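Local coordinates for putative glycosyltransferase (GalT1) (Streptococcus parasanguinis, PDB 4PHR), which binds UDP in its GT-D-fold domain and probably acts as a glycosyltransferase, at residues W143-R157 against L164-S178. Numbering follows the deposited sequence.
Sequences WRGKDLLIVEGATSR and LFVAASSIKRLVCPS. With UDP (uridine-5'-diphosphate), chain B.
Trp143 lays one ring face against the edge of Phe165 in a T-shaped pair, planes at 64°. With CG of Trp143 between the backbone N and the carbonyl carbon (chi1 52°), the indole turns toward residues 164-165, and NE1 donates to Leu164 O at 3.0 Å. Gly145 N donates to Ala167 O, tying the turn of residues 143-146 to that of 165-168. Asp147 OD1 accepts a hydrogen bond from Ser170 OG at 2.6 Å, on its anti side but tilted from the carboxylate plane; Arg199 also binds this hydroxyl. From Leu148 N to Cys176 N, six backbone bonds join parallel strands 147-153 and 170-176. Ile150 CD1 lies over the Phe165 face turned away from Leu164, and also sits over one face of the Arg173 guanidinium, toward its rim. Glu152 reaches out extended, and its OE2 takes Arg173 NH1 at 2.8 Å in a buried salt bridge. NH1 approaches from above the carboxylate plane. Ser158 bonds both partners, and Gln271 takes Arg173 NE. Gly153 CA lies 3.0 Å from UDP O2. Ser156 OG bonds the ribose O3', while Pro177 O accepts a hydrogen bond from uracil N3. The loops just after the C-terminal ends of two neighbouring parallel strands thus supply part of the UDP pocket of this GT-D domain.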
ATOM      1  N   TRP A 143     -12.695  -6.528  -5.117  1.00 16.28           N
ATOM      2  CA  TRP A 143     -13.477  -6.907  -3.940  1.00 15.91           C
ATOM      3  C   TRP A 143     -14.987  -7.003  -4.173  1.00 16.68           C
ATOM      4  O   TRP A 143     -15.728  -7.363  -3.265  1.00 17.00           O
ATOM      5  CB  TRP A 143     -13.174  -5.993  -2.747  1.00 13.82           C
ATOM      6  CG  TRP A 143     -13.277  -4.524  -3.026  1.00 14.25           C
ATOM      7  CD1 TRP A 143     -14.418  -3.779  -3.119  1.00 16.25           C
ATOM      8  CD2 TRP A 143     -12.188  -3.618  -3.216  1.00 14.68           C
ATOM      9  NE1 TRP A 143     -14.104  -2.465  -3.369  1.00 17.20           N
ATOM     10  CE2 TRP A 143     -12.740  -2.338  -3.426  1.00 14.63           C
ATOM     11  CE3 TRP A 143     -10.796  -3.764  -3.228  1.00 16.22           C
ATOM     12  CZ2 TRP A 143     -11.950  -1.210  -3.652  1.00 18.42           C
ATOM     13  CZ3 TRP A 143     -10.009  -2.644  -3.446  1.00 17.75           C
ATOM     14  CH2 TRP A 143     -10.591  -1.379  -3.652  1.00 20.39           C
ATOM     15  N   ARG A 144     -15.446  -6.727  -5.391  1.00 16.54           N
ATOM     16  CA  ARG A 144     -16.871  -6.838  -5.673  1.00 18.11           C
ATOM     17  C   ARG A 144     -17.333  -8.265  -5.403  1.00 21.37           C
ATOM     18  O   ARG A 144     -16.766  -9.216  -5.936  1.00 19.12           O
ATOM     19  CB  ARG A 144     -17.183  -6.457  -7.123  1.00 20.94           C
ATOM     20  CG  ARG A 144     -18.668  -6.606  -7.466  1.00 24.63           C
ATOM     21  CD  ARG A 144     -18.936  -6.543  -8.963  1.00 26.39           C
ATOM     22  NE  ARG A 144     -18.977  -5.174  -9.472  1.00 30.84           N
ATOM     23  CZ  ARG A 144     -20.054  -4.392  -9.438  1.00 35.72           C
ATOM     24  NH1 ARG A 144     -21.188  -4.830  -8.907  1.00 35.85           N
ATOM     25  NH2 ARG A 144     -19.995  -3.163  -9.934  1.00 34.91           N
ATOM     26  N   GLY A 145     -18.359  -8.404  -4.568  1.00 20.46           N
ATOM     27  CA  GLY A 145     -18.909  -9.706  -4.241  1.00 20.51           C
ATOM     28  C   GLY A 145     -18.056 -10.554  -3.315  1.00 21.10           C
ATOM     29  O   GLY A 145     -18.345 -11.736  -3.110  1.00 22.91           O
ATOM     30  N   LYS A 146     -17.013  -9.965  -2.735  1.00 17.35           N
ATOM     31  CA  LYS A 146     -16.133 -10.723  -1.860  1.00 19.40           C
ATOM     32  C   LYS A 146     -16.428 -10.429  -0.399  1.00 16.66           C
ATOM     33  O   LYS A 146     -16.873  -9.333  -0.051  1.00 17.67           O
ATOM     34  CB  LYS A 146     -14.667 -10.390  -2.143  1.00 21.51           C
ATOM     35  CG  LYS A 146     -14.224 -10.631  -3.577  1.00 22.47           C
ATOM     36  CD  LYS A 146     -14.323 -12.098  -3.945  1.00 25.40           C
ATOM     37  CE  LYS A 146     -13.505 -12.407  -5.188  1.00 31.31           C
ATOM     38  NZ  LYS A 146     -13.964 -11.631  -6.368  1.00 40.64           N
ATOM     39  N   ASP A 147     -16.177 -11.415   0.455  1.00 19.70           N
ATOM     40  CA  ASP A 147     -16.145 -11.180   1.897  1.00 17.73           C
ATOM     41  C   ASP A 147     -14.743 -10.726   2.265  1.00 16.01           C
ATOM     42  O   ASP A 147     -13.770 -11.414   1.959  1.00 16.29           O
ATOM     43  CB  ASP A 147     -16.503 -12.454   2.659  1.00 18.54           C
ATOM     44  CG  ASP A 147     -17.940 -12.884   2.427  1.00 25.32           C
ATOM     45  OD1 ASP A 147     -18.854 -12.069   2.681  1.00 24.94           O
ATOM     46  OD2 ASP A 147     -18.148 -14.030   1.981  1.00 32.45           O
ATOM     47  N   LEU A 148     -14.645  -9.571   2.917  1.00 13.97           N
ATOM     48  CA  LEU A 148     -13.351  -8.960   3.189  1.00 12.38           C
ATOM     49  C   LEU A 148     -12.930  -9.068   4.640  1.00 12.85           C
ATOM     50  O   LEU A 148     -13.762  -8.970   5.548  1.00 13.45           O
ATOM     51  CB  LEU A 148     -13.376  -7.474   2.829  1.00 14.39           C
ATOM     52  CG  LEU A 148     -13.675  -7.131   1.376  1.00 14.79           C
ATOM     53  CD1 LEU A 148     -13.708  -5.618   1.178  1.00 15.27           C
ATOM     54  CD2 LEU A 148     -12.650  -7.803   0.475  1.00 18.58           C
ATOM     55  N   LEU A 149     -11.627  -9.244   4.845  1.00 12.12           N
ATOM     56  CA  LEU A 149     -11.012  -8.982   6.135  1.00 11.53           C
ATOM     57  C   LEU A 149     -10.040  -7.833   5.910  1.00 12.64           C
ATOM     58  O   LEU A 149      -9.084  -7.970   5.152  1.00 13.34           O
ATOM     59  CB  LEU A 149     -10.271 -10.218   6.649  1.00 15.41           C
ATOM     60  CG  LEU A 149      -9.514 -10.039   7.969  1.00 15.11           C
ATOM     61  CD1 LEU A 149     -10.459  -9.627   9.093  1.00 16.51           C
ATOM     62  CD2 LEU A 149      -8.773 -11.317   8.336  1.00 19.17           C
ATOM     63  N   ILE A 150     -10.315  -6.692   6.528  1.00 11.26           N
ATOM     64  CA  ILE A 150      -9.448  -5.531   6.394  1.00 10.29           C
ATOM     65  C   ILE A 150      -8.618  -5.401   7.654  1.00 10.94           C
ATOM     66  O   ILE A 150      -9.163  -5.334   8.758  1.00 12.09           O
ATOM     67  CB  ILE A 150     -10.263  -4.235   6.165  1.00 11.71           C
ATOM     68  CG1 ILE A 150     -11.050  -4.316   4.849  1.00 13.09           C
ATOM     69  CG2 ILE A 150      -9.353  -3.007   6.230  1.00 13.29           C
ATOM     70  CD1 ILE A 150     -11.925  -3.110   4.596  1.00 15.38           C
ATOM     71  N   VAL A 151      -7.301  -5.400   7.482  1.00 10.09           N
ATOM     72  CA  VAL A 151      -6.372  -5.254   8.593  1.00 11.13           C
ATOM     73  C   VAL A 151      -5.759  -3.875   8.430  1.00 10.45           C
ATOM     74  O   VAL A 151      -5.074  -3.619   7.447  1.00 11.15           O
ATOM     75  CB  VAL A 151      -5.277  -6.350   8.559  1.00 11.75           C
ATOM     76  CG1 VAL A 151      -4.349  -6.234   9.775  1.00 14.65           C
ATOM     77  CG2 VAL A 151      -5.916  -7.741   8.500  1.00 13.88           C
ATOM     78  N   GLU A 152      -6.049  -2.976   9.367  1.00 10.28           N
ATOM     79  CA  GLU A 152      -5.674  -1.575   9.229  1.00 10.23           C
ATOM     80  C   GLU A 152      -5.491  -0.976  10.616  1.00 10.53           C
ATOM     81  O   GLU A 152      -5.800  -1.622  11.628  1.00 11.51           O
ATOM     82  CB  GLU A 152      -6.752  -0.804   8.468  1.00 11.91           C
ATOM     83  CG  GLU A 152      -8.092  -0.793   9.194  1.00 12.80           C
ATOM     84  CD  GLU A 152      -9.169   0.027   8.510  1.00 13.89           C
ATOM     85  OE1 GLU A 152      -8.920   0.551   7.395  1.00 14.99           O
ATOM     86  OE2 GLU A 152     -10.270   0.153   9.100  1.00 16.49           O
ATOM     87  N   GLY A 153      -4.993   0.253  10.662  1.00 10.74           N
ATOM     88  CA  GLY A 153      -4.780   0.927  11.925  1.00 10.35           C
ATOM     89  C   GLY A 153      -6.021   1.630  12.423  1.00 10.56           C
ATOM     90  O   GLY A 153      -6.999   1.806  11.690  1.00 11.82           O
ATOM     91  N   ALA A 154      -5.969   2.070  13.674  1.00 12.84           N
ATOM     92  CA  ALA A 154      -7.122   2.690  14.311  1.00 15.09           C
ATOM     93  C   ALA A 154      -7.594   3.992  13.663  1.00 15.82           C
ATOM     94  O   ALA A 154      -8.762   4.363  13.805  1.00 19.72           O
ATOM     95  CB  ALA A 154      -6.847   2.900  15.800  1.00 17.85           C
ATOM     96  N   THR A 155      -6.698   4.704  12.985  1.00 12.67           N
ATOM     97  CA  THR A 155      -7.077   5.949  12.305  1.00 13.65           C
ATOM     98  C   THR A 155      -7.336   5.763  10.800  1.00 12.32           C
ATOM     99  O   THR A 155      -7.817   6.680  10.133  1.00 13.82           O
ATOM    100  CB  THR A 155      -6.025   7.071  12.508  1.00 16.10           C
ATOM    101  OG1 THR A 155      -4.762   6.666  11.951  1.00 14.52           O
ATOM    102  CG2 THR A 155      -5.858   7.381  13.984  1.00 18.97           C
ATOM    103  N   SER A 156      -7.023   4.587  10.266  1.00 11.88           N
ATOM    104  CA  SER A 156      -7.114   4.334   8.822  1.00 11.86           C
ATOM    105  C   SER A 156      -8.550   4.467   8.307  1.00 12.09           C
ATOM    106  O   SER A 156      -8.816   5.168   7.322  1.00 13.46           O
ATOM    107  CB  SER A 156      -6.578   2.938   8.489  1.00 11.73           C
ATOM    108  OG  SER A 156      -5.220   2.802   8.863  1.00 12.87           O
ATOM    109  N   ARG A 157      -9.472   3.775   8.966  1.00 12.11           N
ATOM    110  CA  ARG A 157     -10.901   3.857   8.650  1.00 12.50           C
ATOM    111  C   ARG A 157     -11.175   3.797   7.146  1.00 12.44           C
ATOM    112  O   ARG A 157     -11.911   4.616   6.571  1.00 11.78           O
ATOM    113  CB  ARG A 157     -11.501   5.087   9.321  1.00 16.34           C
ATOM    114  CG  ARG A 157     -11.305   4.992  10.825  1.00 19.43           C
ATOM    115  CD  ARG A 157     -11.851   6.145  11.606  1.00 26.41           C
ATOM    116  NE  ARG A 157     -11.744   5.829  13.028  1.00 35.75           N
ATOM    117  CZ  ARG A 157     -12.748   5.915  13.892  1.00 31.30           C
ATOM    118  NH1 ARG A 157     -13.936   6.331  13.484  1.00 31.15           N
ATOM    119  NH2 ARG A 157     -12.556   5.597  15.164  1.00 35.72           N
ATOM    120  N   LEU A 164     -16.254   3.237  -1.235  1.00 13.65           N
ATOM    121  CA  LEU A 164     -15.165   2.437  -1.798  1.00 13.17           C
ATOM    122  C   LEU A 164     -15.433   0.924  -1.774  1.00 13.29           C
ATOM    123  O   LEU A 164     -15.201   0.228  -2.763  1.00 13.16           O
ATOM    124  CB  LEU A 164     -13.853   2.749  -1.082  1.00 12.90           C
ATOM    125  CG  LEU A 164     -12.589   2.063  -1.604  1.00 14.39           C
ATOM    126  CD1 LEU A 164     -12.340   2.414  -3.073  1.00 15.68           C
ATOM    127  CD2 LEU A 164     -11.416   2.472  -0.738  1.00 16.17           C
ATOM    128  N   PHE A 165     -15.929   0.422  -0.647  1.00 13.00           N
ATOM    129  CA  PHE A 165     -16.164  -1.011  -0.485  1.00 12.40           C
ATOM    130  C   PHE A 165     -17.643  -1.402  -0.504  1.00 15.23           C
ATOM    131  O   PHE A 165     -18.005  -2.470  -0.010  1.00 16.29           O
ATOM    132  CB  PHE A 165     -15.533  -1.511   0.827  1.00 13.54           C
ATOM    133  CG  PHE A 165     -14.047  -1.286   0.915  1.00 12.16           C
ATOM    134  CD1 PHE A 165     -13.194  -1.869   0.005  1.00 12.93           C
ATOM    135  CD2 PHE A 165     -13.513  -0.502   1.914  1.00 15.13           C
ATOM    136  CE1 PHE A 165     -11.833  -1.662   0.075  1.00 13.14           C
ATOM    137  CE2 PHE A 165     -12.139  -0.296   2.002  1.00 14.48           C
ATOM    138  CZ  PHE A 165     -11.303  -0.877   1.082  1.00 12.88           C
ATOM    139  N   VAL A 166     -18.496  -0.569  -1.090  1.00 13.67           N
ATOM    140  CA  VAL A 166     -19.938  -0.812  -1.002  1.00 16.02           C
ATOM    141  C   VAL A 166     -20.359  -2.161  -1.594  1.00 18.16           C
ATOM    142  O   VAL A 166     -21.314  -2.786  -1.122  1.00 18.33           O
ATOM    143  CB  VAL A 166     -20.769   0.343  -1.629  1.00 17.49           C
ATOM    144  CG1 VAL A 166     -20.640   0.359  -3.145  1.00 20.26           C
ATOM    145  CG2 VAL A 166     -22.229   0.218  -1.223  1.00 26.14           C
ATOM    146  N   ALA A 167     -19.643  -2.615  -2.616  1.00 17.83           N
ATOM    147  CA  ALA A 167     -20.038  -3.838  -3.311  1.00 19.35           C
ATOM    148  C   ALA A 167     -19.415  -5.108  -2.720  1.00 18.20           C
ATOM    149  O   ALA A 167     -19.669  -6.212  -3.197  1.00 19.26           O
ATOM    150  CB  ALA A 167     -19.761  -3.724  -4.805  1.00 20.48           C
ATOM    151  N   ALA A 168     -18.603  -4.954  -1.680  1.00 17.17           N
ATOM    152  CA  ALA A 168     -18.131  -6.107  -0.929  1.00 15.92           C
ATOM    153  C   ALA A 168     -19.320  -6.756  -0.224  1.00 16.83           C
ATOM    154  O   ALA A 168     -20.209  -6.062   0.274  1.00 19.75           O
ATOM    155  CB  ALA A 168     -17.085  -5.685   0.081  1.00 17.73           C
ATOM    156  N   SER A 169     -19.344  -8.084  -0.179  1.00 16.55           N
ATOM    157  CA  SER A 169     -20.468  -8.786   0.440  1.00 16.15           C
ATOM    158  C   SER A 169     -20.508  -8.612   1.957  1.00 17.80           C
ATOM    159  O   SER A 169     -21.577  -8.571   2.563  1.00 19.90           O
ATOM    160  CB  SER A 169     -20.422 -10.269   0.094  1.00 20.32           C
ATOM    161  OG  SER A 169     -20.656 -10.436  -1.286  1.00 20.78           O
ATOM    162  N   SER A 170     -19.338  -8.540   2.572  1.00 17.50           N
ATOM    163  CA  SER A 170     -19.263  -8.277   3.999  1.00 18.17           C
ATOM    164  C   SER A 170     -17.873  -7.757   4.313  1.00 14.28           C
ATOM    165  O   SER A 170     -16.930  -7.966   3.541  1.00 16.55           O
ATOM    166  CB  SER A 170     -19.564  -9.538   4.810  1.00 21.01           C
ATOM    167  OG  SER A 170     -18.489 -10.456   4.738  1.00 20.02           O
ATOM    168  N   ILE A 171     -17.750  -7.072   5.442  1.00 13.62           N
ATOM    169  CA  ILE A 171     -16.468  -6.562   5.898  1.00 14.17           C
ATOM    170  C   ILE A 171     -16.281  -6.867   7.369  1.00 13.28           C
ATOM    171  O   ILE A 171     -17.163  -6.590   8.185  1.00 14.03           O
ATOM    172  CB  ILE A 171     -16.362  -5.044   5.712  1.00 15.00           C
ATOM    173  CG1 ILE A 171     -16.493  -4.684   4.231  1.00 17.35           C
ATOM    174  CG2 ILE A 171     -15.053  -4.514   6.301  1.00 16.28           C
ATOM    175  CD1 ILE A 171     -16.430  -3.209   3.987  1.00 18.71           C
ATOM    176  N   LYS A 172     -15.145  -7.473   7.686  1.00 13.48           N
ATOM    177  CA  LYS A 172     -14.689  -7.604   9.060  1.00 12.11           C
ATOM    178  C   LYS A 172     -13.364  -6.860   9.132  1.00 10.24           C
ATOM    179  O   LYS A 172     -12.602  -6.885   8.171  1.00 12.86           O
ATOM    180  CB  LYS A 172     -14.505  -9.079   9.432  1.00 16.52           C
ATOM    181  CG  LYS A 172     -15.809  -9.895   9.413  1.00 17.21           C
ATOM    182  CD  LYS A 172     -16.771  -9.409  10.476  1.00 22.51           C
ATOM    183  CE  LYS A 172     -18.069 -10.206  10.469  1.00 29.72           C
ATOM    184  NZ  LYS A 172     -19.052  -9.600  11.401  1.00 33.79           N
ATOM    185  N   ARG A 173     -13.091  -6.209  10.260  1.00 10.83           N
ATOM    186  CA  ARG A 173     -11.870  -5.420  10.424  1.00 11.26           C
ATOM    187  C   ARG A 173     -11.090  -5.858  11.647  1.00 11.81           C
ATOM    188  O   ARG A 173     -11.657  -6.056  12.721  1.00 12.88           O
ATOM    189  CB  ARG A 173     -12.194  -3.927  10.574  1.00 10.62           C
ATOM    190  CG  ARG A 173     -12.923  -3.317   9.406  1.00 12.35           C
ATOM    191  CD  ARG A 173     -13.284  -1.843   9.629  1.00 15.01           C
ATOM    192  NE  ARG A 173     -14.155  -1.386   8.550  1.00 13.50           N
ATOM    193  CZ  ARG A 173     -13.772  -0.629   7.529  1.00 13.33           C
ATOM    194  NH1 ARG A 173     -12.527  -0.158   7.439  1.00 13.07           N
ATOM    195  NH2 ARG A 173     -14.668  -0.313   6.604  1.00 13.73           N
ATOM    196  N   LEU A 174      -9.786  -5.995  11.468  1.00 11.63           N
ATOM    197  CA  LEU A 174      -8.870  -6.190  12.577  1.00 13.68           C
ATOM    198  C   LEU A 174      -8.151  -4.861  12.739  1.00 12.43           C
ATOM    199  O   LEU A 174      -7.386  -4.454  11.866  1.00 12.59           O
ATOM    200  CB  LEU A 174      -7.876  -7.308  12.259  1.00 15.60           C
ATOM    201  CG  LEU A 174      -6.927  -7.804  13.349  1.00 21.18           C
ATOM    202  CD1 LEU A 174      -7.717  -8.331  14.545  1.00 23.58           C
ATOM    203  CD2 LEU A 174      -5.985  -8.878  12.795  1.00 21.39           C
ATOM    204  N   VAL A 175      -8.417  -4.169  13.843  1.00 12.28           N
ATOM    205  CA  VAL A 175      -7.941  -2.796  13.987  1.00 13.41           C
ATOM    206  C   VAL A 175      -6.692  -2.776  14.850  1.00 15.06           C
ATOM    207  O   VAL A 175      -6.733  -3.143  16.021  1.00 20.92           O
ATOM    208  CB  VAL A 175      -9.034  -1.872  14.550  1.00 14.25           C
ATOM    209  CG1 VAL A 175      -8.513  -0.459  14.710  1.00 18.60           C
ATOM    210  CG2 VAL A 175     -10.249  -1.894  13.625  1.00 15.86           C
ATOM    211  N   CYS A 176      -5.590  -2.349  14.247  1.00 12.07           N
ATOM    212  CA  CYS A 176      -4.265  -2.419  14.829  1.00 15.32           C
ATOM    213  C   CYS A 176      -3.757  -1.030  15.208  1.00 14.69           C
ATOM    214  O   CYS A 176      -4.428  -0.024  14.946  1.00 13.91           O
ATOM    215  CB  CYS A 176      -3.323  -3.059  13.813  1.00 14.32           C
ATOM    216  SG  CYS A 176      -3.882  -4.693  13.216  1.00 16.53           S
ATOM    217  N   PRO A 177      -2.557  -0.961  15.811  1.00 14.77           N
ATOM    218  CA  PRO A 177      -2.052   0.369  16.164  1.00 16.44           C
ATOM    219  C   PRO A 177      -1.794   1.231  14.932  1.00 14.61           C
ATOM    220  O   PRO A 177      -1.357   0.713  13.896  1.00 12.99           O
ATOM    221  CB  PRO A 177      -0.740   0.059  16.894  1.00 18.40           C
ATOM    222  CG  PRO A 177      -0.948  -1.317  17.446  1.00 20.31           C
ATOM    223  CD  PRO A 177      -1.712  -2.033  16.365  1.00 16.37           C
ATOM    224  N   SER A 178      -2.078   2.525  15.046  1.00 13.86           N
ATOM    225  CA  SER A 178      -1.868   3.470  13.955  1.00 14.90           C
ATOM    226  C   SER A 178      -0.397   3.811  13.760  1.00 15.83           C
ATOM    227  O   SER A 178      -0.015   4.378  12.745  1.00 15.11           O
ATOM    228  CB  SER A 178      -2.668   4.746  14.195  1.00 16.40           C
ATOM    229  OG  SER A 178      -2.274   5.359  15.414  1.00 20.27           O
TER
HETATM  230  N1  UDP B 301      -0.505   2.389   9.258  1.00 10.07           N
HETATM  231  C2  UDP B 301      -0.978   1.909  10.454  1.00 10.76           C
HETATM  232  N3  UDP B 301      -0.094   1.487  11.419  1.00 10.41           N
HETATM  233  C4  UDP B 301       1.261   1.535  11.196  1.00 10.94           C
HETATM  234  C5  UDP B 301       1.746   2.017   9.981  1.00 10.90           C
HETATM  235  C6  UDP B 301       0.837   2.572   9.086  1.00 10.42           C
HETATM  236  O2  UDP B 301      -2.187   1.878  10.683  1.00 12.09           O
HETATM  237  O4  UDP B 301       2.013   1.117  12.084  1.00 12.91           O
HETATM  238  C1' UDP B 301      -1.472   2.756   8.212  1.00 10.22           C
HETATM  239  C2' UDP B 301      -1.746   4.209   7.926  1.00 10.86           C
HETATM  240  O2' UDP B 301      -2.662   4.737   8.862  1.00 13.09           O
HETATM  241  C3' UDP B 301      -2.338   4.113   6.537  1.00 10.92           C
HETATM  242  C4' UDP B 301      -1.569   2.957   5.919  1.00 10.86           C
HETATM  243  O4' UDP B 301      -0.939   2.264   7.000  1.00  9.51           O
HETATM  244  O3' UDP B 301      -3.700   3.754   6.616  1.00 12.99           O
HETATM  245  C5' UDP B 301      -0.534   3.435   4.908  1.00  9.99           C
HETATM  246  O5' UDP B 301       0.194   2.308   4.437  1.00  9.73           O
HETATM  247  PA  UDP B 301       1.400   2.448   3.380  1.00  8.83           P
HETATM  248  O1A UDP B 301       2.517   3.186   4.000  1.00 12.18           O
HETATM  249  O2A UDP B 301       1.697   1.072   2.915  1.00 10.56           O
HETATM  250  O3A UDP B 301       0.716   3.366   2.233  1.00  9.39           O
HETATM  251  PB  UDP B 301       1.203   3.838   0.751  1.00  8.65           P
HETATM  252  O1B UDP B 301       1.581   5.275   0.894  1.00 11.59           O
HETATM  253  O2B UDP B 301      -0.012   3.663  -0.080  1.00 10.30           O
HETATM  254  O3B UDP B 301       2.364   2.994   0.326  1.00 10.49           O